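Local coordinates for RidA family protein (Psychrobacter sp. MES7-P7E, PDB 6L8P) that probably deaminates reactive enamine and imine intermediates by hydrolysis, as a trimeric member of the RidA family from a cold-adapted Antarctic bacterium, at residues 25-30 against 38-43; 47-52 against 140-145; 70-75 against 109-114; 100-105 against 125-130. The protein carries 1 engineered substitution. One frame throughout, in Å; residues are numbered along the deposited sequence.

Contact 1: residues 25-30 against 38-43; sequences TIQTDK and YSQAVK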
# COMPACT_ATOMS: atom_id res chain seq x y z
N THR A 25 11.56 13.37 10.03
CA THR A 25 11.34 13.56 8.60
C THR A 25 12.68 13.58 7.86
O THR A 25 13.65 14.20 8.32
CB THR A 25 10.57 14.85 8.39
OG1 THR A 25 9.36 14.75 9.16
CG2 THR A 25 10.21 15.02 6.95
N ILE A 26 12.74 12.88 6.74
CA ILE A 26 13.97 12.72 5.96
C ILE A 26 13.87 13.62 4.74
O ILE A 26 12.85 13.63 4.04
CB ILE A 26 14.17 11.26 5.52
CG1 ILE A 26 14.13 10.24 6.69
CG2 ILE A 26 15.48 11.09 4.72
CD1 ILE A 26 15.08 10.53 7.86
N GLN A 27 14.94 14.37 4.46
CA GLN A 27 15.01 15.16 3.24
C GLN A 27 16.43 15.09 2.70
O GLN A 27 17.40 15.15 3.46
CB GLN A 27 14.63 16.63 3.47
CG GLN A 27 14.49 17.48 2.17
CD GLN A 27 15.84 17.98 1.62
OE1 GLN A 27 16.81 18.11 2.37
NE2 GLN A 27 15.90 18.22 0.31
N THR A 28 16.53 14.94 1.39
CA THR A 28 17.82 15.01 0.72
C THR A 28 17.67 15.67 -0.64
O THR A 28 16.78 15.34 -1.42
CB THR A 28 18.49 13.64 0.57
OG1 THR A 28 19.67 13.75 -0.24
CG2 THR A 28 17.55 12.60 -0.07
N ASP A 29 18.61 16.57 -0.97
CA ASP A 29 18.61 17.11 -2.32
C ASP A 29 19.04 16.11 -3.39
O ASP A 29 18.97 16.44 -4.58
CB ASP A 29 19.55 18.33 -2.39
CG ASP A 29 19.15 19.43 -1.44
OD1 ASP A 29 17.94 19.63 -1.22
OD2 ASP A 29 20.07 20.10 -0.91
N LYS A 30 19.51 14.91 -3.01
CA LYS A 30 19.88 13.91 -3.99
C LYS A 30 18.69 13.13 -4.51
O LYS A 30 18.86 12.30 -5.40
CB LYS A 30 20.92 12.97 -3.40
CG LYS A 30 22.23 13.74 -3.11
CD LYS A 30 23.22 12.98 -2.26
CE LYS A 30 24.63 13.27 -2.76
NZ LYS A 30 25.31 14.31 -1.92
N TYR A 38 3.73 16.23 0.69
CA TYR A 38 4.32 15.08 1.38
C TYR A 38 5.81 15.31 1.58
O TYR A 38 6.41 16.18 0.93
CB TYR A 38 4.08 13.74 0.62
CG TYR A 38 4.65 13.65 -0.78
CD1 TYR A 38 3.90 14.04 -1.87
CD2 TYR A 38 5.92 13.14 -0.98
CE1 TYR A 38 4.41 13.96 -3.15
CE2 TYR A 38 6.43 13.02 -2.27
CZ TYR A 38 5.68 13.45 -3.34
OH TYR A 38 6.20 13.37 -4.62
N SER A 39 6.40 14.54 2.50
CA SER A 39 7.83 14.49 2.72
C SER A 39 8.40 13.28 1.99
O SER A 39 7.71 12.28 1.78
CB SER A 39 8.17 14.37 4.19
OG SER A 39 7.74 15.57 4.87
N GLN A 40 9.71 13.36 1.69
CA GLN A 40 10.34 12.24 1.00
C GLN A 40 10.25 10.94 1.81
O GLN A 40 10.03 9.87 1.22
CB GLN A 40 11.81 12.56 0.69
CG GLN A 40 11.96 13.59 -0.43
CD GLN A 40 13.42 14.05 -0.54
OE1 GLN A 40 14.19 13.87 0.40
NE2 GLN A 40 13.80 14.56 -1.70
N ALA A 41 10.48 11.00 3.12
CA ALA A 41 10.36 9.79 3.93
C ALA A 41 10.17 10.21 5.37
O ALA A 41 10.51 11.33 5.76
CB ALA A 41 11.59 8.88 3.80
N VAL A 42 9.64 9.28 6.17
CA VAL A 42 9.48 9.48 7.61
C VAL A 42 10.08 8.27 8.31
O VAL A 42 9.74 7.13 7.98
CB VAL A 42 8.02 9.66 8.05
CG1 VAL A 42 7.96 9.78 9.59
CG2 VAL A 42 7.40 10.88 7.41
N LYS A 43 10.94 8.52 9.28
CA LYS A 43 11.60 7.45 10.03
C LYS A 43 11.05 7.43 11.45
O LYS A 43 10.95 8.48 12.08
CB LYS A 43 13.12 7.67 10.03
CG LYS A 43 13.91 6.64 10.87
CD LYS A 43 15.41 6.90 10.63
CE LYS A 43 16.26 5.89 11.38
NZ LYS A 43 17.70 6.17 11.08
O HOH W 1 11.25 15.64 2.49
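The side chain of Gln40 reaches across to Thr28 and lays its amide against the backbone there. OE1 of Gln40 accepts from Thr28 N at 2.8 Å, and NE2 of Gln40 donates to Thr28 O at 3.1 Å. The NE2 bond runs in the amide plane of Gln40. With CG anti to the carbonyl carbon (chi1 -73°) and the chain extended beyond it, the amide spans the gap that the diverging backbones open. NE2 also binds the backbone oxygen of Pro32. A water bridges Ile26 O and Gln40 N. At Thr25 the chain pairs antiparallel with Val42, and Ile26 N bonds to Ala41 O at 2.9 Å. Beside that bond Ile26 CB packs on Ala41 CB at 3.9 Å, and CD1 of Ile26 touches CB of Lys43. Ile26 and Ala41 also pack on helix 67-84. On the other face Thr25 CG2 presses closely on Ser39 CB at 3.5 Å, while Ser39 OG bonds to Tyr120 O of the second subunit. Two bonds from one amide thus fix its rotation, and a side-chain amide takes over the pairing with backbone beyond the Ile26-Ala41 bond.

Contact 2: residues 47-52 against 140-145; sequences TVYISG and ESILYI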
# COMPACT_ATOMS: atom_id res chain seq x y z
N THR A 47 12.25 1.85 11.54
CA THR A 47 11.39 1.71 10.36
C THR A 47 11.39 3.02 9.57
O THR A 47 11.34 4.11 10.14
CB THR A 47 9.96 1.37 10.77
OG1 THR A 47 9.99 0.11 11.49
CG2 THR A 47 9.09 1.17 9.55
N VAL A 48 11.49 2.92 8.25
CA VAL A 48 11.42 4.13 7.43
C VAL A 48 10.34 3.92 6.38
O VAL A 48 10.36 2.90 5.68
CB VAL A 48 12.76 4.44 6.72
CG1 VAL A 48 12.62 5.74 5.92
CG2 VAL A 48 13.92 4.55 7.75
N TYR A 49 9.43 4.88 6.25
CA TYR A 49 8.41 4.87 5.19
C TYR A 49 8.89 5.85 4.12
O TYR A 49 8.94 7.06 4.38
CB TYR A 49 7.04 5.28 5.73
CG TYR A 49 6.51 4.33 6.77
CD1 TYR A 49 6.87 4.48 8.11
CD2 TYR A 49 5.75 3.25 6.40
CE1 TYR A 49 6.42 3.57 9.08
CE2 TYR A 49 5.29 2.34 7.36
CZ TYR A 49 5.64 2.50 8.68
OH TYR A 49 5.18 1.59 9.65
N ILE A 50 9.23 5.34 2.94
CA ILE A 50 9.67 6.18 1.82
C ILE A 50 8.49 6.39 0.87
O ILE A 50 7.87 5.41 0.41
CB ILE A 50 10.87 5.57 1.07
CG1 ILE A 50 12.03 5.30 2.06
CG2 ILE A 50 11.37 6.55 -0.02
CD1 ILE A 50 13.32 4.79 1.33
N SER A 51 8.22 7.66 0.58
CA SER A 51 7.17 8.04 -0.36
C SER A 51 7.37 7.38 -1.71
O SER A 51 8.48 7.00 -2.11
CB SER A 51 7.16 9.55 -0.56
OG SER A 51 6.77 10.17 0.65
N GLY A 52 6.26 7.25 -2.44
CA GLY A 52 6.37 6.79 -3.82
C GLY A 52 7.36 7.64 -4.58
O GLY A 52 7.35 8.87 -4.46
N GLU A 140 7.09 2.56 -3.93
CA GLU A 140 7.09 2.93 -2.51
C GLU A 140 7.93 1.91 -1.75
O GLU A 140 8.00 0.75 -2.16
CB GLU A 140 5.71 2.88 -1.93
CG GLU A 140 4.68 3.68 -2.64
CD GLU A 140 3.31 3.06 -2.39
OE1 GLU A 140 2.89 2.96 -1.20
OE2 GLU A 140 2.63 2.65 -3.37
N SER A 141 8.50 2.33 -0.61
CA SER A 141 9.41 1.42 0.10
C SER A 141 9.20 1.52 1.59
O SER A 141 8.90 2.60 2.11
CB SER A 141 10.88 1.77 -0.15
OG SER A 141 11.09 2.06 -1.51
N ILE A 142 9.41 0.41 2.30
CA ILE A 142 9.49 0.40 3.75
C ILE A 142 10.81 -0.25 4.09
O ILE A 142 11.13 -1.32 3.54
CB ILE A 142 8.33 -0.37 4.41
CG1 ILE A 142 7.00 0.32 4.04
CG2 ILE A 142 8.53 -0.42 5.96
CD1 ILE A 142 5.72 -0.45 4.56
N LEU A 143 11.59 0.41 4.97
CA LEU A 143 12.88 -0.08 5.46
C LEU A 143 12.76 -0.52 6.91
O LEU A 143 11.99 0.05 7.70
CB LEU A 143 13.96 1.02 5.43
CG LEU A 143 14.61 1.32 4.09
CD1 LEU A 143 13.67 1.71 3.01
CD2 LEU A 143 15.64 2.44 4.31
N TYR A 144 13.61 -1.48 7.27
CA TYR A 144 13.93 -1.75 8.67
C TYR A 144 15.45 -1.70 8.77
O TYR A 144 16.14 -2.54 8.20
CB TYR A 144 13.34 -3.09 9.13
CG TYR A 144 13.50 -3.29 10.61
CD1 TYR A 144 14.66 -3.84 11.11
CD2 TYR A 144 12.50 -2.93 11.49
CE1 TYR A 144 14.83 -4.03 12.48
CE2 TYR A 144 12.65 -3.11 12.85
CZ TYR A 144 13.82 -3.66 13.34
OH TYR A 144 13.97 -3.84 14.69
N ILE A 145 15.96 -0.67 9.44
CA ILE A 145 17.41 -0.46 9.49
C ILE A 145 18.01 -1.19 10.71
O ILE A 145 17.61 -0.90 11.84
CB ILE A 145 17.73 1.04 9.53
CG1 ILE A 145 17.22 1.72 8.25
CG2 ILE A 145 19.26 1.22 9.61
CD1 ILE A 145 17.43 3.26 8.20
O HOH W 2 10.03 4.58 -2.35
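Tyr49 and Ile142 lie side by side and point the same way from neighbouring strands. CG1 of Ile142 comes within 4.0 Å of Tyr49 CD2, and its CD1 runs on along the ring to CE2. In Ile142 a chi1 of -62° puts CG1 anti to the carbonyl carbon and leaves CG2 anti to the backbone N, turned to Thr47 CG2 at 4.0 Å. Replacing Ile142 by alanine would probably leave the Tyr49 ring and the Thr47 methyl without this shared neighbour and open a gap between them. This face looks to the trimer interface: Ile142 packs on Tyr49 of the third subunit, and Tyr49 on Val93 of the second. The strands are antiparallel and central in the mixed sheet of the RidA fold, which carries its helices on one side. On that helix side Ile50 and Leu143 cross at a slant, their CD1 atoms 3.5 Å apart. Val48 CB faces Leu143 CB at 3.8 Å, and its CG2 meets Ile145 CD1. Val48 and Leu143 exchange two backbone bonds; Ile50 N donates to Ser141 O at 2.9 Å, but the return bond from Ser141 N is weak. A water links Ser141 OG to Ser51 O. CG of Glu140 rests on CA of Gly52 at 3.7 Å, while OE1 of Glu140 forms a salt bridge with Lys94 of the second subunit.

Contact 3: residues 70-75 against 109-114; sequences QAEQVF and NEVFVA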
# COMPACT_ATOMS: atom_id res chain seq x y z
N GLN A 70 13.38 5.19 -16.47
CA GLN A 70 12.63 5.65 -15.30
C GLN A 70 12.78 4.70 -14.13
O GLN A 70 12.93 5.15 -12.99
CB GLN A 70 11.14 5.81 -15.64
CG GLN A 70 10.89 7.10 -16.43
CD GLN A 70 9.43 7.33 -16.74
OE1 GLN A 70 8.55 7.02 -15.95
NE2 GLN A 70 9.16 7.87 -17.92
N ALA A 71 12.74 3.37 -14.38
CA ALA A 71 12.89 2.42 -13.27
C ALA A 71 14.28 2.50 -12.62
O ALA A 71 14.41 2.45 -11.38
CB ALA A 71 12.63 0.99 -13.77
N GLU A 72 15.33 2.62 -13.44
CA GLU A 72 16.67 2.80 -12.90
C GLU A 72 16.75 4.08 -12.08
O GLU A 72 17.39 4.10 -11.01
CB GLU A 72 17.69 2.83 -14.04
CG GLU A 72 17.76 1.46 -14.72
CD GLU A 72 18.62 1.43 -15.98
OE1 GLU A 72 18.89 2.50 -16.57
OE2 GLU A 72 19.01 0.31 -16.39
N GLN A 73 16.12 5.16 -12.56
CA GLN A 73 16.14 6.42 -11.84
C GLN A 73 15.35 6.33 -10.54
O GLN A 73 15.77 6.88 -9.52
CB GLN A 73 15.57 7.52 -12.75
CG GLN A 73 15.61 8.93 -12.09
CD GLN A 73 17.05 9.42 -11.92
OE1 GLN A 73 17.80 9.47 -12.92
NE2 GLN A 73 17.47 9.66 -10.70
N VAL A 74 14.23 5.60 -10.54
CA VAL A 74 13.49 5.38 -9.30
C VAL A 74 14.39 4.72 -8.27
O VAL A 74 14.41 5.13 -7.10
CB VAL A 74 12.23 4.53 -9.56
CG1 VAL A 74 11.66 4.01 -8.22
CG2 VAL A 74 11.16 5.33 -10.29
N PHE A 75 15.16 3.71 -8.69
CA PHE A 75 16.08 3.07 -7.75
C PHE A 75 17.15 4.05 -7.24
O PHE A 75 17.48 4.04 -6.05
CB PHE A 75 16.71 1.82 -8.37
CG PHE A 75 15.94 0.55 -8.05
CD1 PHE A 75 16.04 -0.05 -6.80
CD2 PHE A 75 15.04 0.04 -8.96
CE1 PHE A 75 15.27 -1.22 -6.49
CE2 PHE A 75 14.28 -1.09 -8.68
CZ PHE A 75 14.41 -1.73 -7.43
N ASN A 109 11.66 -6.71 -13.36
CA ASN A 109 12.35 -7.72 -12.57
C ASN A 109 13.86 -7.67 -12.83
O ASN A 109 14.65 -7.81 -11.88
CB ASN A 109 11.75 -9.09 -12.85
CG ASN A 109 10.35 -9.24 -12.24
OD1 ASN A 109 10.09 -8.75 -11.13
ND2 ASN A 109 9.45 -9.95 -12.93
N GLU A 110 14.26 -7.34 -14.07
CA GLU A 110 15.68 -7.22 -14.38
C GLU A 110 16.32 -6.05 -13.64
O GLU A 110 17.43 -6.17 -13.09
CB GLU A 110 15.87 -7.06 -15.88
CG GLU A 110 15.56 -8.31 -16.67
CD GLU A 110 15.65 -8.10 -18.17
OE1 GLU A 110 16.08 -7.00 -18.60
OE2 GLU A 110 15.29 -9.03 -18.92
N VAL A 111 15.63 -4.90 -13.59
CA VAL A 111 16.18 -3.75 -12.89
C VAL A 111 16.29 -4.05 -11.41
O VAL A 111 17.27 -3.67 -10.76
CB VAL A 111 15.30 -2.51 -13.17
CG1 VAL A 111 15.71 -1.33 -12.30
CG2 VAL A 111 15.40 -2.14 -14.67
N PHE A 112 15.32 -4.82 -10.87
CA PHE A 112 15.40 -5.22 -9.47
C PHE A 112 16.66 -6.04 -9.21
O PHE A 112 17.42 -5.75 -8.26
CB PHE A 112 14.15 -6.02 -9.07
CG PHE A 112 13.06 -5.18 -8.45
CD1 PHE A 112 12.50 -4.12 -9.15
CD2 PHE A 112 12.61 -5.46 -7.18
CE1 PHE A 112 11.49 -3.34 -8.56
CE2 PHE A 112 11.61 -4.70 -6.58
CZ PHE A 112 11.08 -3.60 -7.28
N VAL A 113 16.93 -7.02 -10.10
CA VAL A 113 18.10 -7.88 -9.92
C VAL A 113 19.36 -7.05 -9.99
O VAL A 113 20.30 -7.25 -9.20
CB VAL A 113 18.11 -9.01 -10.98
CG1 VAL A 113 19.51 -9.69 -11.01
CG2 VAL A 113 17.02 -10.04 -10.70
N ALA A 114 19.39 -6.06 -10.89
CA ALA A 114 20.59 -5.26 -11.06
C ALA A 114 20.86 -4.38 -9.85
O ALA A 114 22.02 -4.04 -9.57
CB ALA A 114 20.47 -4.40 -12.32
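Phe75 projects from helix 67-84 toward Val111 and Phe112 of helix 105-115. Its CB starts the side chain toward the second helix, and chi1 of -93° lets the ring pass Val111 and bring its edge to Phe112. The first ring atom to touch is CD2, which meets Val111 CG1 at 3.7 Å. CE2 comes next and touches both Val111 CG1 and the rim atoms of Phe112. CZ at the tip reaches Phe112 CD1 at 3.5 Å and stands over one face of that ring, offset toward its rim. The pair is a T-shaped stack: the edge of Phe75 meets the face of Phe112, with the planes at 89° and the centroids 4.9 Å apart. One turn earlier Ala71 CB touches the same Val111 CG1 at 4.1 Å. The CG of Glu72 borders this methyl too. Val111 CG1, anti to the backbone N, is the methyl that enters the groove between Ala71, Glu72 and Phe75. The segment axes are 10.0 Å apart and cross at -35°. Phe112 also makes a cation-pi contact with Arg123 and meets the ring of Phe95 on the sheet. No hydrogen bond joins the two segments, so they are held by apolar packing and the aromatic edge-to-face contact.

Contact 4: residues 100-105 against 125-130; sequences TDLSDF and AVQVAA
The amide of Gln127 and the ring of Phe105 are the flat groups that cross between the loop and the strand. At the edge of the Phe105 ring, near its plane, sits Ala125 CB, 4.2 Å from CE1. OE1 of Gln127 is met from above its carbonyl plane by Leu102 N, at 2.8 Å and 44° out of it. The bond is fairly straight at the hydrogen, 164°. CG of Gln127 is anti to the backbone N (chi1 -171°), which carries the extended chain across to the loop, where this CG lies 3.4 Å from Thr100 O. Water 3 accepts from Gln127 NE2 at 3.0 Å and donates to both Thr100 O and Val128 O. An alanine in place of Gln127 is likely to leave Leu102 N without its acceptor and the water without its donor. Leu102 crosses the glutamine at a slant, with CD1 3.8 Å from Gln127 CB. Beyond the end of strand 122-127, Thr100 CG2 packs on Ala130 CA at 3.9 Å. Asp101 OD1 accepts from Ser103 N in an Asx turn, which shapes the loop just before helix 105-115. Leu102 also packs on Leu131 of the third subunit, and Phe105 on Pro132 there. A malonate ion lies near Phe105. The contact ties the loop that enters the helix of a beta-alpha-beta crossover to the strand that ends it: strand 92-99, helix 105-115 and parallel strand 122-127, outermost in this chain's sheet.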
# COMPACT_ATOMS: atom_id res chain seq x y z
N THR A 100 2.28 1.51 -15.30
CA THR A 100 1.16 1.77 -16.21
C THR A 100 1.03 0.71 -17.30
O THR A 100 0.02 0.69 -18.03
CB THR A 100 1.27 3.18 -16.82
OG1 THR A 100 2.58 3.36 -17.35
CG2 THR A 100 1.03 4.27 -15.77
N ASP A 101 2.01 -0.20 -17.43
CA ASP A 101 1.92 -1.26 -18.44
C ASP A 101 2.63 -2.50 -17.93
O ASP A 101 3.85 -2.49 -17.79
CB ASP A 101 2.58 -0.79 -19.74
CG ASP A 101 2.32 -1.73 -20.90
OD1 ASP A 101 1.80 -2.86 -20.67
OD2 ASP A 101 2.62 -1.32 -22.06
N LEU A 102 1.88 -3.57 -17.63
CA LEU A 102 2.53 -4.78 -17.14
C LEU A 102 3.38 -5.47 -18.20
O LEU A 102 4.12 -6.39 -17.86
CB LEU A 102 1.48 -5.76 -16.57
CG LEU A 102 1.27 -5.56 -15.07
CD1 LEU A 102 -0.04 -6.24 -14.63
CD2 LEU A 102 2.43 -6.07 -14.23
N SER A 103 3.32 -5.02 -19.46
CA SER A 103 4.33 -5.45 -20.44
C SER A 103 5.73 -5.12 -19.97
O SER A 103 6.68 -5.74 -20.44
CB SER A 103 4.09 -4.78 -21.80
OG SER A 103 2.81 -5.15 -22.28
N ASP A 104 5.90 -4.15 -19.07
CA ASP A 104 7.21 -3.82 -18.52
C ASP A 104 7.65 -4.73 -17.36
O ASP A 104 8.74 -4.52 -16.82
CB ASP A 104 7.21 -2.36 -18.06
CG ASP A 104 7.00 -1.38 -19.21
OD1 ASP A 104 7.59 -1.60 -20.29
OD2 ASP A 104 6.27 -0.37 -19.05
N PHE A 105 6.87 -5.75 -17.01
CA PHE A 105 7.15 -6.59 -15.84
C PHE A 105 8.51 -7.28 -15.95
O PHE A 105 9.29 -7.28 -14.99
CB PHE A 105 6.00 -7.60 -15.68
CG PHE A 105 5.98 -8.36 -14.35
CD1 PHE A 105 5.67 -7.72 -13.16
CD2 PHE A 105 6.20 -9.74 -14.32
CE1 PHE A 105 5.61 -8.42 -11.93
CE2 PHE A 105 6.15 -10.45 -13.09
CZ PHE A 105 5.85 -9.80 -11.91
N ALA A 125 2.84 -5.75 -6.89
CA ALA A 125 2.97 -5.07 -8.18
C ALA A 125 1.61 -5.09 -8.86
O ALA A 125 0.96 -6.14 -8.95
CB ALA A 125 4.04 -5.73 -9.09
N VAL A 126 1.18 -3.94 -9.37
CA VAL A 126 -0.09 -3.86 -10.07
C VAL A 126 0.07 -2.91 -11.24
O VAL A 126 0.99 -2.08 -11.27
CB VAL A 126 -1.24 -3.34 -9.18
CG1 VAL A 126 -1.40 -4.20 -7.91
CG2 VAL A 126 -0.99 -1.87 -8.79
N GLN A 127 -0.84 -3.03 -12.22
CA GLN A 127 -0.92 -2.02 -13.28
C GLN A 127 -2.03 -1.03 -12.89
O GLN A 127 -3.19 -1.43 -12.74
CB GLN A 127 -1.25 -2.64 -14.63
CG GLN A 127 -1.13 -1.64 -15.79
CD GLN A 127 -1.51 -2.31 -17.11
OE1 GLN A 127 -0.95 -3.36 -17.45
NE2 GLN A 127 -2.47 -1.72 -17.83
N VAL A 128 -1.65 0.24 -12.71
CA VAL A 128 -2.61 1.30 -12.39
C VAL A 128 -3.05 1.97 -13.69
O VAL A 128 -2.53 1.67 -14.77
CB VAL A 128 -2.00 2.32 -11.41
CG1 VAL A 128 -1.69 1.61 -10.05
CG2 VAL A 128 -0.73 2.96 -11.99
N ALA A 129 -4.06 2.85 -13.59
CA ALA A 129 -4.53 3.55 -14.77
C ALA A 129 -3.56 4.65 -15.22
O ALA A 129 -3.39 4.90 -16.42
CB ALA A 129 -5.92 4.14 -14.51
N ALA A 130 -2.93 5.33 -14.27
CA ALA A 130 -2.03 6.44 -14.60
C ALA A 130 -1.26 6.80 -13.33
O ALA A 130 -1.65 6.42 -12.21
CB ALA A 130 -2.79 7.68 -15.10
O HOH W 3 -3.04 1.15 -17.44

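How the contacts relate
From the N terminus, contact 1 comes first. It closes the short loop between strands 23-26 and 41-44, the former outermost in this chain's sheet. The chain turns into strand 47-54, which bonds back to strand 41-44, so contacts 1 and 2 touch: Ser39 O meets Ser51 OG, and Val42 O meets Tyr49 N. Contact 2 closes the longest loop, and contacts 3 and 4 both fall within it. Contact 3 closes the chain from helix 67-84 to helix 105-115, and contact 4 that from the loop before helix 105-115 to the outermost strand 122-127. These two cross along the chain, their centres about 14 Å apart. Contacts 1 and 4 lie on opposite sides of the chain's centre.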